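Local coordinates for protein lectin (Pleurotus ostreatus, PDB 6KC2) that binds sugars such as N-acetylgalactosamine and rhamnose through calcium ions held on its all-beta chain, as a fungal lectin, at residues K54-G59 / F163-S168; A95-H100 / N142-I147; G229-G234 / A299-G304; I256-R261 / A306-T311. All coordinates share one frame; numbering follows the deposited sequence.

How the contacts relate
The four contacts fall into two groups, one on either side of the centre of the chain and each next to a calcium ion that holds a rhamnose. Contact 1 and contact 2 have centres about 12 Å apart and touch: I56 N lies 2.8 Å from I147 O, a probable hydrogen bond, and contact 2 is nested within the chain loop that contact 1 closes. Contacts 3 and 4 also have centres about 12 Å apart; their segments alternate along the chain and feed one calcium site, with G302 N 2.6 Å from D260 OD2. Contact 2 supplies the other site. The centres of contacts 2 and 3 are about 49 Å apart, so the two calcium-sugar sites are well separated.

Contact 1. Residues K54-G59 / F163-S168; sequences KWIWTG and FVTDES
With chi1 at 41°, T165 places OG1 between its own backbone N and carbonyl carbon, from where the hydroxyl donates to K54 O at 2.6 Å, in the plane of that carbonyl. The return bond is longer and bent: K54 N reaches T165 O at 3.2 Å with an N-H...O angle of 139°. The two residues thus hold each other through a backbone bond and a side-chain bond, and T165 OG1 is engaged a second time because A149 N donates to it. I56 takes chi1 67° and then extends, which carries CD1 to 3.8 Å from T165 CG2, while its other branch, CG2, packs at 3.6 Å from D166 O. The aliphatic part of K54 crosses D166, CD to CB 4.1 Å, and the amine leads away. D166 is itself fixed by its own segment: OD1 accepts from S168 OG at 2.6 Å, on the syn side of the carboxylate, and from S168 N at 2.9 Å, from above its plane. S168 OG also bonds K77 NZ. This is an Asx turn just after strand 160-164, set against strand 54-57, which pairs with strand 194-198 in a small two-stranded antiparallel sheet.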
loop_
_atom_site.group_PDB
_atom_site.type_symbol
_atom_site.label_atom_id
_atom_site.label_comp_id
_atom_site.label_asym_id
_atom_site.label_seq_id
_atom_site.Cartn_x
_atom_site.Cartn_y
_atom_site.Cartn_z
ATOM N N LYS A 54 3.172 3.554 19.212
ATOM C CA LYS A 54 3.541 2.849 20.431
ATOM C C LYS A 54 3.260 1.359 20.300
ATOM O O LYS A 54 2.284 0.955 19.660
ATOM C CB LYS A 54 2.784 3.398 21.648
ATOM C CG LYS A 54 3.469 4.596 22.280
ATOM C CD LYS A 54 2.569 5.787 22.336
ATOM C CE LYS A 54 3.287 6.987 22.975
ATOM N NZ LYS A 54 4.631 7.292 22.342
ATOM N N TRP A 55 4.134 0.550 20.902
ATOM C CA TRP A 55 3.857 -0.868 21.100
ATOM C C TRP A 55 2.817 -1.038 22.196
ATOM O O TRP A 55 2.914 -0.402 23.255
ATOM C CB TRP A 55 5.129 -1.602 21.518
ATOM C CG TRP A 55 6.202 -1.574 20.491
ATOM C CD1 TRP A 55 7.252 -0.695 20.406
ATOM C CD2 TRP A 55 6.343 -2.481 19.396
ATOM N NE1 TRP A 55 8.029 -1.006 19.318
ATOM C CE2 TRP A 55 7.490 -2.092 18.677
ATOM C CE3 TRP A 55 5.601 -3.582 18.950
ATOM C CZ2 TRP A 55 7.922 -2.774 17.535
ATOM C CZ3 TRP A 55 6.034 -4.262 17.809
ATOM C CH2 TRP A 55 7.180 -3.851 17.118
ATOM N N ILE A 56 1.838 -1.927 21.963
ATOM C CA ILE A 56 0.817 -2.204 22.968
ATOM C C ILE A 56 0.647 -3.704 23.158
ATOM O O ILE A 56 0.848 -4.511 22.241
ATOM C CB ILE A 56 -0.546 -1.545 22.630
ATOM C CG1 ILE A 56 -1.177 -2.168 21.364
ATOM C CG2 ILE A 56 -0.380 -0.020 22.529
ATOM C CD1 ILE A 56 -2.527 -1.536 20.959
ATOM N N TRP A 57 0.286 -4.069 24.381
ATOM C CA TRP A 57 -0.122 -5.418 24.731
ATOM C C TRP A 57 -1.197 -5.266 25.795
ATOM O O TRP A 57 -1.832 -4.211 25.894
ATOM C CB TRP A 57 1.091 -6.259 25.187
ATOM C CG TRP A 57 0.815 -7.734 25.154
ATOM C CD1 TRP A 57 0.811 -8.590 26.222
ATOM C CD2 TRP A 57 0.491 -8.530 23.999
ATOM N NE1 TRP A 57 0.514 -9.861 25.806
ATOM C CE2 TRP A 57 0.306 -9.857 24.449
ATOM C CE3 TRP A 57 0.339 -8.249 22.633
ATOM C CZ2 TRP A 57 -0.020 -10.914 23.577
ATOM C CZ3 TRP A 57 0.017 -9.297 21.759
ATOM C CH2 TRP A 57 -0.157 -10.615 22.239
ATOM N N THR A 58 -1.377 -6.296 26.619
ATOM C CA THR A 58 -2.468 -6.318 27.585
ATOM C C THR A 58 -2.084 -5.796 28.955
ATOM O O THR A 58 -2.975 -5.432 29.723
ATOM C CB THR A 58 -2.974 -7.741 27.783
ATOM O OG1 THR A 58 -1.905 -8.535 28.336
ATOM C CG2 THR A 58 -3.450 -8.318 26.464
ATOM N N GLY A 59 -0.803 -5.802 29.302
ATOM C CA GLY A 59 -0.415 -5.486 30.657
ATOM C C GLY A 59 -0.589 -6.621 31.638
ATOM O O GLY A 59 -0.469 -6.392 32.843
ATOM N N PHE A 163 -2.866 8.036 12.650
ATOM C CA PHE A 163 -3.349 7.468 13.900
ATOM C C PHE A 163 -2.485 6.262 14.257
ATOM O O PHE A 163 -1.981 5.568 13.368
ATOM C CB PHE A 163 -4.823 7.071 13.778
ATOM C CG PHE A 163 -5.719 8.227 13.417
ATOM C CD1 PHE A 163 -5.901 8.597 12.088
ATOM C CD2 PHE A 163 -6.361 8.965 14.414
ATOM C CE1 PHE A 163 -6.711 9.679 11.759
ATOM C CE2 PHE A 163 -7.172 10.045 14.094
ATOM C CZ PHE A 163 -7.350 10.409 12.769
ATOM N N VAL A 164 -2.302 6.006 15.563
ATOM C CA VAL A 164 -1.342 5.005 16.026
ATOM C C VAL A 164 -1.947 4.132 17.111
ATOM O O VAL A 164 -2.893 4.518 17.802
ATOM C CB VAL A 164 -0.049 5.655 16.563
ATOM C CG1 VAL A 164 0.639 6.457 15.461
ATOM C CG2 VAL A 164 -0.390 6.567 17.773
ATOM N N THR A 165 -1.364 2.944 17.278
ATOM C CA THR A 165 -1.612 2.150 18.477
ATOM C C THR A 165 -1.106 2.916 19.702
ATOM O O THR A 165 -0.003 3.478 19.683
ATOM C CB THR A 165 -0.902 0.785 18.375
ATOM O OG1 THR A 165 0.400 0.954 17.799
ATOM C CG2 THR A 165 -1.692 -0.191 17.515
ATOM N N ASP A 166 -1.914 2.956 20.756
ATOM C CA ASP A 166 -1.485 3.559 22.019
ATOM C C ASP A 166 -2.437 3.089 23.114
ATOM O O ASP A 166 -3.191 2.128 22.918
ATOM C CB ASP A 166 -1.408 5.092 21.906
ATOM C CG ASP A 166 -2.752 5.740 21.567
ATOM O OD1 ASP A 166 -3.826 5.120 21.755
ATOM O OD2 ASP A 166 -2.722 6.900 21.106
ATOM N N GLU A 167 -2.408 3.777 24.265
ATOM C CA GLU A 167 -3.208 3.388 25.422
ATOM C C GLU A 167 -4.699 3.637 25.230
ATOM O O GLU A 167 -5.486 3.151 26.047
ATOM C CB GLU A 167 -2.723 4.122 26.682
ATOM C CG GLU A 167 -2.993 5.644 26.680
ATOM C CD GLU A 167 -1.969 6.455 25.862
ATOM O OE1 GLU A 167 -1.087 5.868 25.175
ATOM O OE2 GLU A 167 -2.048 7.702 25.910
ATOM N N SER A 168 -5.112 4.371 24.190
ATOM C CA SER A 168 -6.546 4.530 23.947
ATOM C C SER A 168 -7.175 3.319 23.253
ATOM O O SER A 168 -8.399 3.267 23.130
ATOM C CB SER A 168 -6.803 5.795 23.121
ATOM O OG SER A 168 -6.418 5.607 21.761
#

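Contact 2. Residues A95-H100 / N142-I147; sequences ASDDAH and NSPAGI. With CA (calcium ion), chain F; RAM (alpha-L-rhamnopyranose), chain G.
S96 and I147 form an antiparallel non-hydrogen-bonded pair, and D97 with G146 is the hydrogen-bonded pair beside it, with D97 N to G146 O at 2.8 Å and nearly straight (174°) and G146 N to D97 O at 2.9 Å. On the face of S96, the CD1 end of I147 comes in to meet S96 CB at 3.6 Å and H100 CB at 4.1 Å; S96 OG and H100 ND1 are joined by a 2.7 Å hydrogen bond. The other face carries D97. Its CG stands opposite the backbone N (chi1 176°), which extends the carboxylate to the calcium ion at 2.4 Å from OD1, while OD2 is held by W204 NE1. The peptide between D97 and D98 is cis, an arrangement consistent with turning both carboxylates to one metal, D98 OD2 binding at 2.6 Å; L139 N donates to that oxygen. From the facing segment come S143 OG, 2.5 Å from the calcium ion and also hydrogen-bonded to V140 O, and the backbone carbonyl of P144. N138 supplies a further ligand, and rhamnose O3 and O4 complete the shell. The corner after strand 87-96 and the loop before strand 146-155 make a calcium-bridged sugar site, in which the metal itself carries the vicinal hydroxyls.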
loop_
_atom_site.group_PDB
_atom_site.type_symbol
_atom_site.label_atom_id
_atom_site.label_comp_id
_atom_site.label_asym_id
_atom_site.label_seq_id
_atom_site.Cartn_x
_atom_site.Cartn_y
_atom_site.Cartn_z
ATOM N N ALA A 95 3.630 -3.812 12.772
ATOM C CA ALA A 95 4.714 -4.682 13.198
ATOM C C ALA A 95 4.249 -5.416 14.446
ATOM O O ALA A 95 3.404 -4.913 15.195
ATOM C CB ALA A 95 6.003 -3.881 13.481
ATOM N N SER A 96 4.787 -6.613 14.663
ATOM C CA SER A 96 4.298 -7.407 15.781
ATOM C C SER A 96 5.391 -8.286 16.361
ATOM O O SER A 96 6.289 -8.769 15.661
ATOM C CB SER A 96 3.120 -8.311 15.385
ATOM O OG SER A 96 3.458 -9.120 14.258
ATOM N N ASP A 97 5.255 -8.536 17.649
ATOM C CA ASP A 97 5.995 -9.573 18.346
ATOM C C ASP A 97 4.921 -10.419 19.018
ATOM O O ASP A 97 4.401 -10.005 20.059
ATOM C CB ASP A 97 6.965 -8.954 19.352
ATOM C CG ASP A 97 7.690 -9.993 20.186
ATOM O OD1 ASP A 97 7.338 -11.194 20.126
ATOM O OD2 ASP A 97 8.627 -9.594 20.897
ATOM N N ASP A 98 4.586 -11.591 18.449
ATOM C CA ASP A 98 5.275 -12.219 17.302
ATOM C C ASP A 98 4.520 -12.159 15.958
ATOM O O ASP A 98 5.142 -12.215 14.903
ATOM C CB ASP A 98 5.545 -13.706 17.589
ATOM C CG ASP A 98 6.476 -13.931 18.761
ATOM O OD1 ASP A 98 7.704 -13.983 18.524
ATOM O OD2 ASP A 98 5.981 -14.078 19.915
ATOM N N ALA A 99 3.187 -12.092 15.990
ATOM C CA ALA A 99 2.395 -12.215 14.769
ATOM C C ALA A 99 1.094 -11.440 14.928
ATOM O O ALA A 99 0.641 -11.175 16.046
ATOM C CB ALA A 99 2.098 -13.696 14.431
ATOM N N HIS A 100 0.477 -11.097 13.796
ATOM C CA HIS A 100 -0.734 -10.286 13.846
ATOM C C HIS A 100 -1.676 -10.643 12.705
ATOM O O HIS A 100 -1.251 -11.102 11.639
ATOM C CB HIS A 100 -0.404 -8.792 13.775
ATOM C CG HIS A 100 0.268 -8.397 12.502
ATOM N ND1 HIS A 100 1.638 -8.302 12.383
ATOM C CD2 HIS A 100 -0.238 -8.109 11.277
ATOM C CE1 HIS A 100 1.949 -7.959 11.143
ATOM N NE2 HIS A 100 0.830 -7.832 10.451
ATOM N N ASN A 142 7.718 -16.841 27.919
ATOM C CA ASN A 142 8.617 -15.972 28.683
ATOM C C ASN A 142 9.236 -14.863 27.836
ATOM O O ASN A 142 10.321 -14.372 28.168
ATOM C CB ASN A 142 9.756 -16.763 29.346
ATOM C CG ASN A 142 9.255 -17.888 30.211
ATOM O OD1 ASN A 142 8.354 -17.702 31.036
ATOM N ND2 ASN A 142 9.826 -19.076 30.022
ATOM N N SER A 143 8.590 -14.460 26.750
ATOM C CA SER A 143 9.170 -13.501 25.824
ATOM C C SER A 143 8.289 -12.259 25.726
ATOM O O SER A 143 7.101 -12.299 26.063
ATOM C CB SER A 143 9.348 -14.124 24.429
ATOM O OG SER A 143 8.099 -14.222 23.773
ATOM N N PRO A 144 8.841 -11.135 25.272
ATOM C CA PRO A 144 8.014 -9.931 25.123
ATOM C C PRO A 144 6.899 -10.137 24.107
ATOM O O PRO A 144 6.910 -11.065 23.303
ATOM C CB PRO A 144 9.004 -8.848 24.658
ATOM C CG PRO A 144 10.333 -9.487 24.574
ATOM C CD PRO A 144 10.281 -10.857 25.185
ATOM N N ALA A 145 5.913 -9.251 24.163
ATOM C CA ALA A 145 4.780 -9.314 23.253
ATOM C C ALA A 145 4.310 -7.896 22.971
ATOM O O ALA A 145 4.298 -7.043 23.872
ATOM C CB ALA A 145 3.642 -10.159 23.842
ATOM N N GLY A 146 3.917 -7.650 21.725
ATOM C CA GLY A 146 3.528 -6.306 21.354
ATOM C C GLY A 146 3.066 -6.135 19.923
ATOM O O GLY A 146 3.492 -6.853 19.005
ATOM N N ILE A 147 2.183 -5.159 19.746
ATOM C CA ILE A 147 1.628 -4.768 18.461
ATOM C C ILE A 147 1.921 -3.286 18.291
ATOM O O ILE A 147 1.723 -2.505 19.229
ATOM C CB ILE A 147 0.105 -5.023 18.416
ATOM C CG1 ILE A 147 -0.208 -6.513 18.548
ATOM C CG2 ILE A 147 -0.515 -4.424 17.172
ATOM C CD1 ILE A 147 0.389 -7.356 17.485
HETATM CA CA CA F . 7.330 -12.890 21.789
HETATM C C1 RAM G . 12.677 -14.079 20.261
HETATM C C2 RAM G . 11.256 -14.495 19.875
HETATM C C3 RAM G . 10.285 -13.921 20.899
HETATM C C4 RAM G . 10.428 -12.409 20.910
HETATM C C5 RAM G . 11.889 -12.007 21.135
HETATM C C6 RAM G . 12.080 -10.504 21.001
HETATM O O1 RAM G . 13.022 -14.603 21.557
HETATM O O2 RAM G . 10.925 -13.968 18.601
HETATM O O3 RAM G . 8.972 -14.289 20.559
HETATM O O4 RAM G . 9.588 -11.874 21.908
HETATM O O5 RAM G . 12.737 -12.649 20.195
#

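Contact 3. Residues G229-G234 / A299-G304; sequences GAAPVG and ATNGGG. With CA (calcium ion), chain E; NAG (2-acetamido-2-deoxy-beta-D-glucopyranose), chain D; RAM (alpha-L-rhamnopyranose), chain H.
N301 faces two ways: its OD1 binds the calcium ion at 2.5 Å, while its ND2 donates across the contact to P232 O at 3.1 Å. The second metal ligand here is G303 O, and rhamnose O3 and O4 lie on the same ion, with D259, D260 and P305 completing the site. What positions the amide comes next. With CG opposite the backbone N (chi1 -179°), the amide receives G303 N on OD1 at 3.0 Å, from well above the carbonyl plane, in an Asx turn, and sends a second bond from ND2 to G304 O. G304 O also accepts A231 N at 3.0 Å, and the two donors approach it from opposite faces of its plane. The amide is therefore gripped on both polar ends, which fixes its rotation and leaves OD1 on the metal. Further out, the backbones pair: G234 N to N301 O at 3.0 Å and N301 N to G234 O at 2.8 Å, the latter at 170°, make an antiparallel bridge. V233 packs alongside it, CG1 3.3 Å from N301 O and CG2 against G303. Together, the end of strand 292-301 and the loop leading into strand 234-243 frame the glycine-rich wall of a calcium-dependent sugar site.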
loop_
_atom_site.group_PDB
_atom_site.type_symbol
_atom_site.label_atom_id
_atom_site.label_comp_id
_atom_site.label_asym_id
_atom_site.label_seq_id
_atom_site.Cartn_x
_atom_site.Cartn_y
_atom_site.Cartn_z
ATOM N N GLY A 229 19.142 -6.910 -25.960
ATOM C CA GLY A 229 19.583 -6.045 -24.883
ATOM C C GLY A 229 19.589 -4.563 -25.185
ATOM O O GLY A 229 20.147 -3.790 -24.398
ATOM N N ALA A 230 19.001 -4.134 -26.297
ATOM C CA ALA A 230 18.924 -2.713 -26.594
ATOM C C ALA A 230 17.640 -2.449 -27.367
ATOM O O ALA A 230 17.028 -3.362 -27.935
ATOM C CB ALA A 230 20.150 -2.222 -27.380
ATOM N N ALA A 231 17.231 -1.193 -27.372
ATOM C CA ALA A 231 16.035 -0.791 -28.089
ATOM C C ALA A 231 16.330 0.518 -28.788
ATOM O O ALA A 231 17.220 1.265 -28.366
ATOM C CB ALA A 231 14.828 -0.618 -27.153
ATOM N N PRO A 232 15.599 0.827 -29.861
ATOM C CA PRO A 232 15.813 2.097 -30.562
ATOM C C PRO A 232 15.611 3.291 -29.643
ATOM O O PRO A 232 14.896 3.219 -28.640
ATOM C CB PRO A 232 14.761 2.066 -31.674
ATOM C CG PRO A 232 14.521 0.605 -31.918
ATOM C CD PRO A 232 14.683 -0.071 -30.592
ATOM N N VAL A 233 16.265 4.400 -29.987
ATOM C CA VAL A 233 15.953 5.666 -29.334
ATOM C C VAL A 233 14.527 6.062 -29.692
ATOM O O VAL A 233 14.099 5.915 -30.843
ATOM C CB VAL A 233 16.956 6.753 -29.758
ATOM C CG1 VAL A 233 16.622 8.091 -29.098
ATOM C CG2 VAL A 233 18.380 6.321 -29.428
ATOM N N GLY A 234 13.774 6.538 -28.714
ATOM C CA GLY A 234 12.440 7.041 -28.992
ATOM C C GLY A 234 11.487 6.795 -27.838
ATOM O O GLY A 234 11.833 6.197 -26.819
ATOM N N ALA A 299 6.936 6.249 -22.131
ATOM C CA ALA A 299 8.305 6.006 -21.696
ATOM C C ALA A 299 9.254 6.220 -22.868
ATOM O O ALA A 299 8.934 5.878 -24.009
ATOM C CB ALA A 299 8.469 4.596 -21.117
ATOM N N THR A 300 10.416 6.796 -22.587
ATOM C CA THR A 300 11.338 7.217 -23.628
ATOM C C THR A 300 12.693 6.560 -23.410
ATOM O O THR A 300 13.217 6.569 -22.293
ATOM C CB THR A 300 11.486 8.738 -23.628
ATOM O OG1 THR A 300 10.196 9.348 -23.762
ATOM C CG2 THR A 300 12.398 9.198 -24.767
ATOM N N ASN A 301 13.265 6.010 -24.475
ATOM C CA ASN A 301 14.616 5.473 -24.426
ATOM C C ASN A 301 15.591 6.461 -25.060
ATOM O O ASN A 301 15.436 6.828 -26.231
ATOM C CB ASN A 301 14.711 4.123 -25.128
ATOM C CG ASN A 301 16.127 3.546 -25.060
ATOM O OD1 ASN A 301 16.870 3.845 -24.133
ATOM N ND2 ASN A 301 16.505 2.754 -26.047
ATOM N N GLY A 302 16.606 6.872 -24.293
ATOM C CA GLY A 302 17.644 7.756 -24.791
ATOM C C GLY A 302 18.798 7.061 -25.484
ATOM O O GLY A 302 19.688 7.738 -26.012
ATOM N N GLY A 303 18.789 5.728 -25.503
ATOM C CA GLY A 303 19.831 4.933 -26.120
ATOM C C GLY A 303 20.154 3.707 -25.285
ATOM O O GLY A 303 20.111 3.766 -24.055
ATOM N N GLY A 304 20.467 2.592 -25.933
ATOM C CA GLY A 304 20.838 1.390 -25.235
ATOM C C GLY A 304 19.624 0.620 -24.764
ATOM O O GLY A 304 18.557 0.659 -25.391
HETATM CA CA CA E . 18.338 3.469 -22.134
HETATM C C1 NAG D . 6.575 11.533 -24.775
HETATM C C2 NAG D . 5.944 12.822 -25.270
HETATM C C3 NAG D . 6.900 13.523 -26.224
HETATM C C4 NAG D . 8.192 13.842 -25.480
HETATM C C5 NAG D . 8.775 12.580 -24.823
HETATM C C6 NAG D . 9.875 12.903 -23.840
HETATM C C7 NAG D . 4.403 11.968 -26.999
HETATM C C8 NAG D . 2.967 11.878 -27.428
HETATM N N2 NAG D . 4.627 12.628 -25.861
HETATM O O3 NAG D . 6.313 14.716 -26.736
HETATM O O4 NAG D . 9.143 14.433 -26.365
HETATM O O5 NAG D . 7.787 11.841 -24.076
HETATM O O6 NAG D . 9.343 13.159 -22.549
HETATM O O7 NAG D . 5.314 11.473 -27.657
HETATM C C1 RAM H . 23.557 3.675 -19.809
HETATM C C2 RAM H . 22.435 4.681 -20.069
HETATM C C3 RAM H . 21.247 3.996 -20.743
HETATM C C4 RAM H . 20.849 2.739 -19.958
HETATM C C5 RAM H . 22.077 1.863 -19.630
HETATM C C6 RAM H . 21.727 0.640 -18.781
HETATM O O1 RAM H . 24.042 3.130 -21.031
HETATM O O2 RAM H . 22.014 5.242 -18.843
HETATM O O3 RAM H . 20.150 4.888 -20.879
HETATM O O4 RAM H . 19.953 1.993 -20.748
HETATM O O5 RAM H . 23.061 2.641 -18.971
#

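Contact 4. Residues I256-R261 / A306-T311; sequences IAADDR and AGVIAT. With CA (calcium ion), chain E; RAM (alpha-L-rhamnopyranose), chain H.
The flat group of D259, whose CB packs 3.8 Å from A306 CA, is a carboxylate shared among three partners: OD1 meets the calcium ion at 2.6 Å, and OD2 lies 2.6 Å from rhamnose O4 and also accepts from W364 NE1. The carboxylate of D260 approaches the same ion through OD2 at 2.4 Å, an oxygen that also accepts a hydrogen bond from G302 N. N301, G303 and P305 supply the remaining protein ligands. Behind these residues the strands run antiparallel, their axes 4.6 Å apart at closest approach, with N-to-C directions 172° apart. A257 and I309 form the hydrogen-bonded pair: A257 N to I309 O is 3.0 Å, I309 N to A257 O is 2.9 Å, and both run almost along the C=O axis. On one face I256, A258, V308 and A310 meet. V308 keeps CG2 opposite its backbone N, which brings that methyl to 3.9 Å from A258 CB, and the I256 tip reaches the same methyl. On the other face, A257 CB touches I309 CG2. Strand 249-259 lies between strands 281-285 and 307-316 in its antiparallel sheet; I256 packs on I297 of strand 292-301, and residues of strand 219-222 meet A306, V308 and I309.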
loop_
_atom_site.group_PDB
_atom_site.type_symbol
_atom_site.label_atom_id
_atom_site.label_comp_id
_atom_site.label_asym_id
_atom_site.label_seq_id
_atom_site.Cartn_x
_atom_site.Cartn_y
_atom_site.Cartn_z
ATOM N N ILE A 256 6.701 3.122 -9.841
ATOM C CA ILE A 256 7.062 3.077 -11.253
ATOM C C ILE A 256 8.495 3.567 -11.462
ATOM O O ILE A 256 8.950 4.512 -10.814
ATOM C CB ILE A 256 6.068 3.911 -12.091
ATOM C CG1 ILE A 256 6.483 3.921 -13.584
ATOM C CG2 ILE A 256 5.928 5.311 -11.486
ATOM C CD1 ILE A 256 5.349 4.278 -14.561
ATOM N N ALA A 257 9.179 2.945 -12.420
ATOM C CA ALA A 257 10.505 3.370 -12.852
ATOM C C ALA A 257 10.661 2.988 -14.318
ATOM O O ALA A 257 10.072 2.001 -14.780
ATOM C CB ALA A 257 11.616 2.722 -11.996
ATOM N N ALA A 258 11.469 3.760 -15.048
ATOM C CA ALA A 258 11.668 3.473 -16.463
ATOM C C ALA A 258 13.122 3.674 -16.867
ATOM O O ALA A 258 13.775 4.637 -16.443
ATOM C CB ALA A 258 10.768 4.345 -17.351
ATOM N N ASP A 259 13.627 2.776 -17.709
ATOM C CA ASP A 259 14.969 3.006 -18.199
ATOM C C ASP A 259 14.876 4.144 -19.185
ATOM O O ASP A 259 14.408 3.981 -20.322
ATOM C CB ASP A 259 15.645 1.793 -18.825
ATOM C CG ASP A 259 17.069 2.129 -19.343
ATOM O OD1 ASP A 259 17.337 3.293 -19.715
ATOM O OD2 ASP A 259 17.947 1.243 -19.313
ATOM N N ASP A 260 15.422 5.252 -18.690
ATOM C CA ASP A 260 15.559 6.612 -19.158
ATOM C C ASP A 260 14.414 7.402 -18.550
ATOM O O ASP A 260 14.678 8.052 -17.538
ATOM C CB ASP A 260 15.773 6.659 -20.656
ATOM C CG ASP A 260 17.214 6.259 -20.998
ATOM O OD1 ASP A 260 18.084 6.448 -20.107
ATOM O OD2 ASP A 260 17.477 5.700 -22.087
ATOM N N ARG A 261 13.168 7.325 -19.026
ATOM C CA ARG A 261 12.190 8.258 -18.448
ATOM C C ARG A 261 10.760 7.848 -18.786
ATOM O O ARG A 261 10.518 7.055 -19.699
ATOM C CB ARG A 261 12.444 9.703 -18.917
ATOM C CG ARG A 261 12.365 9.905 -20.432
ATOM C CD ARG A 261 12.964 11.245 -20.877
ATOM N NE ARG A 261 12.592 12.325 -19.967
ATOM C CZ ARG A 261 13.464 13.073 -19.290
ATOM N NH1 ARG A 261 14.772 12.866 -19.428
ATOM N NH2 ARG A 261 13.027 14.031 -18.475
ATOM N N ALA A 306 16.288 -0.533 -22.655
ATOM C CA ALA A 306 15.093 0.215 -22.293
ATOM C C ALA A 306 14.104 -0.705 -21.587
ATOM O O ALA A 306 14.084 -1.923 -21.816
ATOM C CB ALA A 306 14.432 0.868 -23.525
ATOM N N GLY A 307 13.279 -0.103 -20.737
ATOM C CA GLY A 307 12.236 -0.841 -20.041
ATOM C C GLY A 307 11.472 0.098 -19.128
ATOM O O GLY A 307 11.973 1.148 -18.714
ATOM N N VAL A 308 10.230 -0.283 -18.847
ATOM C CA VAL A 308 9.454 0.381 -17.812
ATOM C C VAL A 308 8.876 -0.705 -16.917
ATOM O O VAL A 308 8.560 -1.803 -17.390
ATOM C CB VAL A 308 8.350 1.298 -18.391
ATOM C CG1 VAL A 308 7.375 0.496 -19.248
ATOM C CG2 VAL A 308 7.614 2.033 -17.248
ATOM N N ILE A 309 8.795 -0.422 -15.617
ATOM C CA ILE A 309 8.334 -1.402 -14.643
ATOM C C ILE A 309 7.437 -0.683 -13.654
ATOM O O ILE A 309 7.709 0.463 -13.282
ATOM C CB ILE A 309 9.510 -2.110 -13.926
ATOM C CG1 ILE A 309 8.993 -3.259 -13.047
ATOM C CG2 ILE A 309 10.381 -1.114 -13.132
ATOM C CD1 ILE A 309 10.106 -4.222 -12.567
ATOM N N ALA A 310 6.351 -1.344 -13.247
ATOM C CA ALA A 310 5.436 -0.710 -12.303
ATOM C C ALA A 310 4.643 -1.763 -11.551
ATOM O O ALA A 310 4.451 -2.891 -12.017
ATOM C CB ALA A 310 4.470 0.280 -12.983
ATOM N N THR A 311 4.177 -1.356 -10.373
ATOM C CA THR A 311 3.314 -2.148 -9.512
ATOM C C THR A 311 2.200 -1.217 -9.066
ATOM O O THR A 311 2.475 -0.083 -8.660
ATOM C CB THR A 311 4.103 -2.703 -8.304
ATOM O OG1 THR A 311 5.193 -3.518 -8.780
ATOM C CG2 THR A 311 3.214 -3.552 -7.378
HETATM CA CA CA E . 18.338 3.469 -22.134
HETATM C C1 RAM H . 23.557 3.675 -19.809
HETATM C C2 RAM H . 22.435 4.681 -20.069
HETATM C C3 RAM H . 21.247 3.996 -20.743
HETATM C C4 RAM H . 20.849 2.739 -19.958
HETATM C C5 RAM H . 22.077 1.863 -19.630
HETATM C C6 RAM H . 21.727 0.640 -18.781
HETATM O O1 RAM H . 24.042 3.130 -21.031
HETATM O O2 RAM H . 22.014 5.242 -18.843
HETATM O O3 RAM H . 20.150 4.888 -20.879
HETATM O O4 RAM H . 19.953 1.993 -20.748
HETATM O O5 RAM H . 23.061 2.641 -18.971
#